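Local structure of DUF1254 domain-containing protein (Vibrio parahaemolyticus, 3U07) at residues L270-L284 with I297-P311. The protein is of unknown function but probably exported, combining DUF1254 and DUF1214 family regions. The protein carries 2 engineered substitutions. Residues are numbered along the deposited sequence; the frame is centred on the assembly and turned at random.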
loop_
_atom_site.group_PDB
_atom_site.type_symbol
_atom_site.label_atom_id
_atom_site.label_comp_id
_atom_site.label_asym_id
_atom_site.label_seq_id
_atom_site.Cartn_x
_atom_site.Cartn_y
_atom_site.Cartn_z
ATOM N N LEU A 270 -18.596 4.029 -8.491
ATOM C CA LEU A 270 -17.497 3.963 -7.531
ATOM C C LEU A 270 -17.502 5.130 -6.551
ATOM O O LEU A 270 -17.186 4.964 -5.370
ATOM C CB LEU A 270 -16.146 3.917 -8.247
ATOM C CG LEU A 270 -15.803 2.664 -9.055
ATOM C CD1 LEU A 270 -14.327 2.723 -9.425
ATOM C CD2 LEU A 270 -16.090 1.404 -8.248
ATOM N N VAL A 271 -17.843 6.315 -7.040
ATOM C CA VAL A 271 -17.885 7.482 -6.175
ATOM C C VAL A 271 -18.997 7.293 -5.147
ATOM O O VAL A 271 -18.790 7.494 -3.955
ATOM C CB VAL A 271 -18.140 8.769 -6.988
ATOM C CG1 VAL A 271 -18.278 9.959 -6.055
ATOM C CG2 VAL A 271 -16.995 8.996 -7.959
ATOM N N GLU A 272 -20.170 6.880 -5.614
ATOM C CA GLU A 272 -21.314 6.673 -4.734
ATOM C C GLU A 272 -21.129 5.547 -3.720
ATOM O O GLU A 272 -21.685 5.594 -2.623
ATOM C CB GLU A 272 -22.566 6.401 -5.571
ATOM C CG GLU A 272 -23.708 5.769 -4.795
ATOM C CD GLU A 272 -24.882 5.398 -5.677
ATOM O OE1 GLU A 272 -24.652 4.983 -6.834
ATOM O OE2 GLU A 272 -26.035 5.502 -5.207
ATOM N N LEU A 273 -20.348 4.535 -4.084
ATOM C CA LEU A 273 -20.126 3.392 -3.201
ATOM C C LEU A 273 -19.068 3.649 -2.138
ATOM O O LEU A 273 -19.163 3.155 -1.017
ATOM C CB LEU A 273 -19.723 2.171 -4.030
ATOM C CG LEU A 273 -19.452 0.868 -3.280
ATOM C CD1 LEU A 273 -20.728 0.391 -2.593
ATOM C CD2 LEU A 273 -18.952 -0.182 -4.261
ATOM N N ALA A 274 -18.068 4.442 -2.498
ATOM C CA ALA A 274 -16.949 4.752 -1.617
ATOM C C ALA A 274 -17.219 4.963 -0.125
ATOM O O ALA A 274 -16.777 4.166 0.702
ATOM C CB ALA A 274 -16.179 5.943 -2.176
ATOM N N PRO A 275 -17.954 6.026 0.242
ATOM C CA PRO A 275 -18.210 6.253 1.667
ATOM C C PRO A 275 -18.864 5.125 2.462
ATOM O O PRO A 275 -18.821 5.136 3.688
ATOM C CB PRO A 275 -19.048 7.526 1.666
ATOM C CG PRO A 275 -19.820 7.407 0.394
ATOM C CD PRO A 275 -18.756 6.950 -0.584
ATOM N N LYS A 276 -19.453 4.151 1.780
ATOM C CA LYS A 276 -20.097 3.048 2.479
ATOM C C LYS A 276 -19.144 1.900 2.820
ATOM O O LYS A 276 -19.559 0.897 3.397
ATOM C CB LYS A 276 -21.252 2.505 1.642
ATOM C CG LYS A 276 -22.102 3.576 0.988
ATOM C CD LYS A 276 -23.380 2.984 0.435
ATOM C CE LYS A 276 -24.117 3.972 -0.443
ATOM N NZ LYS A 276 -25.418 3.405 -0.881
HETATM N N MSE A 277 -17.869 2.041 2.476
HETATM C CA MSE A 277 -16.903 0.975 2.746
HETATM C C MSE A 277 -16.261 1.063 4.125
HETATM O O MSE A 277 -15.618 2.060 4.448
HETATM C CB MSE A 277 -15.811 0.976 1.681
HETATM C CG MSE A 277 -15.605 -0.380 1.065
HETATM SE SE MSE A 277 -16.796 -0.698 -0.404
HETATM C CE MSE A 277 -18.504 -0.909 0.480
ATOM N N THR A 278 -16.408 0.004 4.921
ATOM C CA THR A 278 -15.857 -0.007 6.277
ATOM C C THR A 278 -14.880 -1.144 6.600
ATOM O O THR A 278 -14.055 -1.010 7.505
ATOM C CB THR A 278 -16.985 -0.055 7.320
ATOM O OG1 THR A 278 -17.626 -1.335 7.271
ATOM C CG2 THR A 278 -18.022 1.022 7.032
ATOM N N ASP A 279 -14.973 -2.255 5.874
ATOM C CA ASP A 279 -14.104 -3.409 6.120
ATOM C C ASP A 279 -12.907 -3.488 5.166
ATOM O O ASP A 279 -13.031 -3.975 4.039
ATOM C CB ASP A 279 -14.920 -4.696 6.014
ATOM C CG ASP A 279 -14.154 -5.902 6.496
ATOM O OD1 ASP A 279 -12.903 -5.850 6.477
ATOM O OD2 ASP A 279 -14.795 -6.898 6.886
ATOM N N ALA A 280 -11.745 -3.037 5.633
ATOM C CA ALA A 280 -10.530 -3.031 4.819
ATOM C C ALA A 280 -10.164 -4.387 4.213
ATOM O O ALA A 280 -9.541 -4.452 3.153
ATOM C CB ALA A 280 -9.357 -2.498 5.645
ATOM N N ARG A 281 -10.546 -5.470 4.878
ATOM C CA ARG A 281 -10.230 -6.806 4.385
ATOM C C ARG A 281 -10.894 -7.119 3.042
ATOM O O ARG A 281 -10.502 -8.054 2.345
ATOM C CB ARG A 281 -10.646 -7.852 5.422
ATOM C CG ARG A 281 -9.975 -7.684 6.779
ATOM C CD ARG A 281 -10.563 -8.666 7.774
ATOM N NE ARG A 281 -12.010 -8.503 7.895
ATOM C CZ ARG A 281 -12.796 -9.328 8.581
ATOM N NH1 ARG A 281 -12.270 -10.369 9.209
ATOM N NH2 ARG A 281 -14.104 -9.114 8.638
ATOM N N THR A 282 -11.904 -6.336 2.678
ATOM C CA THR A 282 -12.597 -6.552 1.417
ATOM C C THR A 282 -12.032 -5.649 0.338
ATOM O O THR A 282 -12.380 -5.791 -0.829
ATOM C CB THR A 282 -14.103 -6.233 1.528
ATOM O OG1 THR A 282 -14.272 -4.834 1.772
ATOM C CG2 THR A 282 -14.746 -7.025 2.663
ATOM N N LEU A 283 -11.148 -4.736 0.735
ATOM C CA LEU A 283 -10.565 -3.755 -0.177
ATOM C C LEU A 283 -9.118 -3.967 -0.572
ATOM O O LEU A 283 -8.711 -3.601 -1.676
ATOM C CB LEU A 283 -10.667 -2.363 0.444
ATOM C CG LEU A 283 -12.039 -1.927 0.945
ATOM C CD1 LEU A 283 -11.904 -0.610 1.697
ATOM C CD2 LEU A 283 -12.991 -1.798 -0.224
ATOM N N LEU A 284 -8.337 -4.515 0.350
ATOM C CA LEU A 284 -6.920 -4.740 0.119
ATOM C C LEU A 284 -6.579 -6.173 0.465
ATOM O O LEU A 284 -6.834 -6.627 1.576
ATOM C CB LEU A 284 -6.104 -3.770 0.981
ATOM C CG LEU A 284 -6.392 -2.280 0.749
ATOM C CD1 LEU A 284 -5.677 -1.441 1.798
ATOM C CD2 LEU A 284 -5.930 -1.880 -0.656
ATOM N N ILE A 297 -16.293 -3.544 -5.117
ATOM C CA ILE A 297 -15.706 -3.431 -3.786
ATOM C C ILE A 297 -14.174 -3.532 -3.893
ATOM O O ILE A 297 -13.452 -2.762 -3.258
ATOM C CB ILE A 297 -16.260 -4.521 -2.833
ATOM C CG1 ILE A 297 -17.785 -4.385 -2.742
ATOM C CG2 ILE A 297 -15.637 -4.367 -1.439
ATOM C CD1 ILE A 297 -18.461 -5.450 -1.915
ATOM N N PHE A 298 -13.674 -4.463 -4.704
ATOM C CA PHE A 298 -12.229 -4.605 -4.880
ATOM C C PHE A 298 -11.670 -3.283 -5.412
ATOM O O PHE A 298 -10.617 -2.806 -4.975
ATOM C CB PHE A 298 -11.916 -5.722 -5.882
ATOM C CG PHE A 298 -10.445 -5.904 -6.150
ATOM C CD1 PHE A 298 -9.637 -6.585 -5.244
ATOM C CD2 PHE A 298 -9.863 -5.379 -7.304
ATOM C CE1 PHE A 298 -8.271 -6.740 -5.480
ATOM C CE2 PHE A 298 -8.493 -5.528 -7.551
ATOM C CZ PHE A 298 -7.698 -6.212 -6.633
ATOM N N ALA A 299 -12.397 -2.696 -6.359
ATOM C CA ALA A 299 -12.007 -1.429 -6.971
ATOM C C ALA A 299 -11.892 -0.291 -5.953
ATOM O O ALA A 299 -11.075 0.618 -6.126
ATOM C CB ALA A 299 -13.014 -1.050 -8.063
ATOM N N GLU A 300 -12.708 -0.320 -4.900
ATOM C CA GLU A 300 -12.635 0.744 -3.898
ATOM C C GLU A 300 -11.284 0.701 -3.183
ATOM O O GLU A 300 -10.855 1.687 -2.575
ATOM C CB GLU A 300 -13.779 0.623 -2.877
ATOM C CG GLU A 300 -15.192 0.905 -3.428
ATOM C CD GLU A 300 -15.395 2.349 -3.901
ATOM O OE1 GLU A 300 -14.580 3.229 -3.554
ATOM O OE2 GLU A 300 -16.389 2.604 -4.614
ATOM N N GLY A 301 -10.612 -0.445 -3.254
ATOM C CA GLY A 301 -9.308 -0.565 -2.624
ATOM C C GLY A 301 -8.359 0.424 -3.268
ATOM O O GLY A 301 -7.555 1.066 -2.592
ATOM N N THR A 302 -8.461 0.550 -4.589
ATOM C CA THR A 302 -7.623 1.473 -5.345
ATOM C C THR A 302 -8.140 2.909 -5.179
ATOM O O THR A 302 -7.362 3.858 -5.035
ATOM C CB THR A 302 -7.630 1.119 -6.859
ATOM O OG1 THR A 302 -6.827 -0.046 -7.089
ATOM C CG2 THR A 302 -7.088 2.278 -7.685
ATOM N N TYR A 303 -9.459 3.053 -5.207
ATOM C CA TYR A 303 -10.084 4.361 -5.080
ATOM C C TYR A 303 -9.799 5.030 -3.752
ATOM O O TYR A 303 -9.451 6.211 -3.701
ATOM C CB TYR A 303 -11.598 4.239 -5.259
ATOM C CG TYR A 303 -12.305 5.575 -5.287
ATOM C CD1 TYR A 303 -12.219 6.406 -6.401
ATOM C CD2 TYR A 303 -13.049 6.015 -4.195
ATOM C CE1 TYR A 303 -12.860 7.637 -6.429
ATOM C CE2 TYR A 303 -13.692 7.249 -4.212
ATOM C CZ TYR A 303 -13.595 8.051 -5.331
ATOM O OH TYR A 303 -14.237 9.262 -5.363
ATOM N N LEU A 304 -9.934 4.279 -2.675
ATOM C CA LEU A 304 -9.714 4.874 -1.379
ATOM C C LEU A 304 -8.219 4.911 -0.986
ATOM O O LEU A 304 -7.725 5.980 -0.609
ATOM C CB LEU A 304 -10.603 4.151 -0.334
ATOM C CG LEU A 304 -12.121 4.413 -0.587
ATOM C CD1 LEU A 304 -13.006 3.524 0.278
ATOM C CD2 LEU A 304 -12.444 5.883 -0.327
ATOM N N GLY A 305 -7.464 3.824 -1.215
ATOM C CA GLY A 305 -6.049 3.835 -0.828
ATOM C C GLY A 305 -5.060 2.972 -1.600
ATOM O O GLY A 305 -4.361 2.110 -1.044
ATOM N N GLN A 306 -4.945 3.283 -2.882
ATOM C CA GLN A 306 -4.071 2.557 -3.786
ATOM C C GLN A 306 -2.718 2.157 -3.226
ATOM O O GLN A 306 -2.067 2.936 -2.536
ATOM C CB GLN A 306 -3.895 3.345 -5.090
ATOM C CG GLN A 306 -3.264 2.545 -6.224
ATOM C CD GLN A 306 -3.021 3.396 -7.460
ATOM O OE1 GLN A 306 -2.565 4.532 -7.355
ATOM N NE2 GLN A 306 -3.315 2.846 -8.639
ATOM N N TRP A 307 -2.318 0.925 -3.532
ATOM C CA TRP A 307 -1.043 0.362 -3.091
ATOM C C TRP A 307 -0.990 0.074 -1.587
ATOM O O TRP A 307 0.077 -0.190 -1.036
ATOM C CB TRP A 307 0.113 1.294 -3.479
ATOM C CG TRP A 307 0.140 1.650 -4.939
ATOM C CD1 TRP A 307 0.168 2.908 -5.478
ATOM C CD2 TRP A 307 0.122 0.742 -6.049
ATOM N NE1 TRP A 307 0.173 2.839 -6.851
ATOM C CE2 TRP A 307 0.154 1.523 -7.228
ATOM C CE3 TRP A 307 0.104 -0.657 -6.163
ATOM C CZ2 TRP A 307 0.142 0.951 -8.505
ATOM C CZ3 TRP A 307 0.096 -1.224 -7.436
ATOM C CH2 TRP A 307 0.123 -0.418 -8.588
ATOM N N GLY A 308 -2.146 0.113 -0.932
ATOM C CA GLY A 308 -2.186 -0.146 0.494
ATOM C C GLY A 308 -1.945 -1.594 0.884
ATOM O O GLY A 308 -2.275 -2.529 0.146
ATOM N N LEU A 309 -1.346 -1.771 2.056
ATOM C CA LEU A 309 -1.056 -3.094 2.602
ATOM C C LEU A 309 -2.335 -3.775 3.072
ATOM O O LEU A 309 -3.296 -3.108 3.457
ATOM C CB LEU A 309 -0.127 -2.977 3.814
ATOM C CG LEU A 309 1.384 -2.865 3.631
ATOM C CD1 LEU A 309 2.020 -2.403 4.930
ATOM C CD2 LEU A 309 1.952 -4.223 3.217
ATOM N N PRO A 310 -2.372 -5.115 3.020
ATOM C CA PRO A 310 -3.564 -5.830 3.481
ATOM C C PRO A 310 -3.650 -5.474 4.972
ATOM O O PRO A 310 -2.627 -5.350 5.642
ATOM C CB PRO A 310 -3.195 -7.292 3.253
ATOM C CG PRO A 310 -2.318 -7.210 2.012
ATOM C CD PRO A 310 -1.434 -6.026 2.338
ATOM N N PRO A 311 -4.864 -5.314 5.511
ATOM C CA PRO A 311 -5.012 -4.960 6.928
ATOM C C PRO A 311 -4.291 -5.796 7.989
ATOM O O PRO A 311 -3.986 -5.281 9.064
ATOM C CB PRO A 311 -6.528 -4.942 7.121
ATOM C CG PRO A 311 -7.020 -5.900 6.081
ATOM C CD PRO A 311 -6.179 -5.544 4.890
#
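The C-terminal end of helix 253-273 and the loop after it pack over helix 295-305, with Glu-300 pointing into the joint between Leu-270, Leu-273 and Ala-274. Glu-300 OE2 lies 2.6 Å from Leu-270 O, a separation of two oxygens that suggests a protonated carboxyl group donating to this carbonyl, which also accepts the helical bond from Ala-274 N. A bend at chi2 (-65°) turns the acid toward the helix end, while OE1 is buried against Ala-274 CB with no partner in the model. The small methyl of Ala-274 also lets the Tyr-303 ring come close, Tyr-303 CE2 to Ala-274 CB 3.5 Å. Selenomethionine Met-277 crosses Glu-300 at about a right angle, its SE 3.8 Å from Glu-300 CG, and reaches Ile-297 CG2 as well.

Beyond it, an Asx turn at Asp-279 starts the next bend. Asp-279 OD1 takes the backbone N-H of Arg-281, whose guanidinium returns side-on in a salt bridge, NE to OD1 and Arg-281 NH2 to Asp-279 OD2 2.9 Å, with both oxygens almost in the guanidinium plane. Thr-282 OG1 bonds to Asp-279 O and rests against Ile-297 CG2. At Gly-301 the two backbones come nearest: glycine has no side chain, so the Leu-283 carbonyl can come up against its CA, in a CA-H contact of 3.2 Å from Gly-301 CA to Leu-283 O. Leu-283 CD2 lies alongside Glu-300 CB. Leu-284 packs on the backbone of 308-309, CD1 meeting Leu-309 O and CD2 facing Gly-308 O; a type II beta turn, Gly-305 to Gly-308, leads the chain round it. The ring of Pro-311 packs on Ala-280 CB and Arg-281, Pro-311 CG 3.5 Å from Arg-281 CG, with its CD near Leu-284 O, and Gln-422 of helix 419-423 touches both Pro-311 and Arg-281.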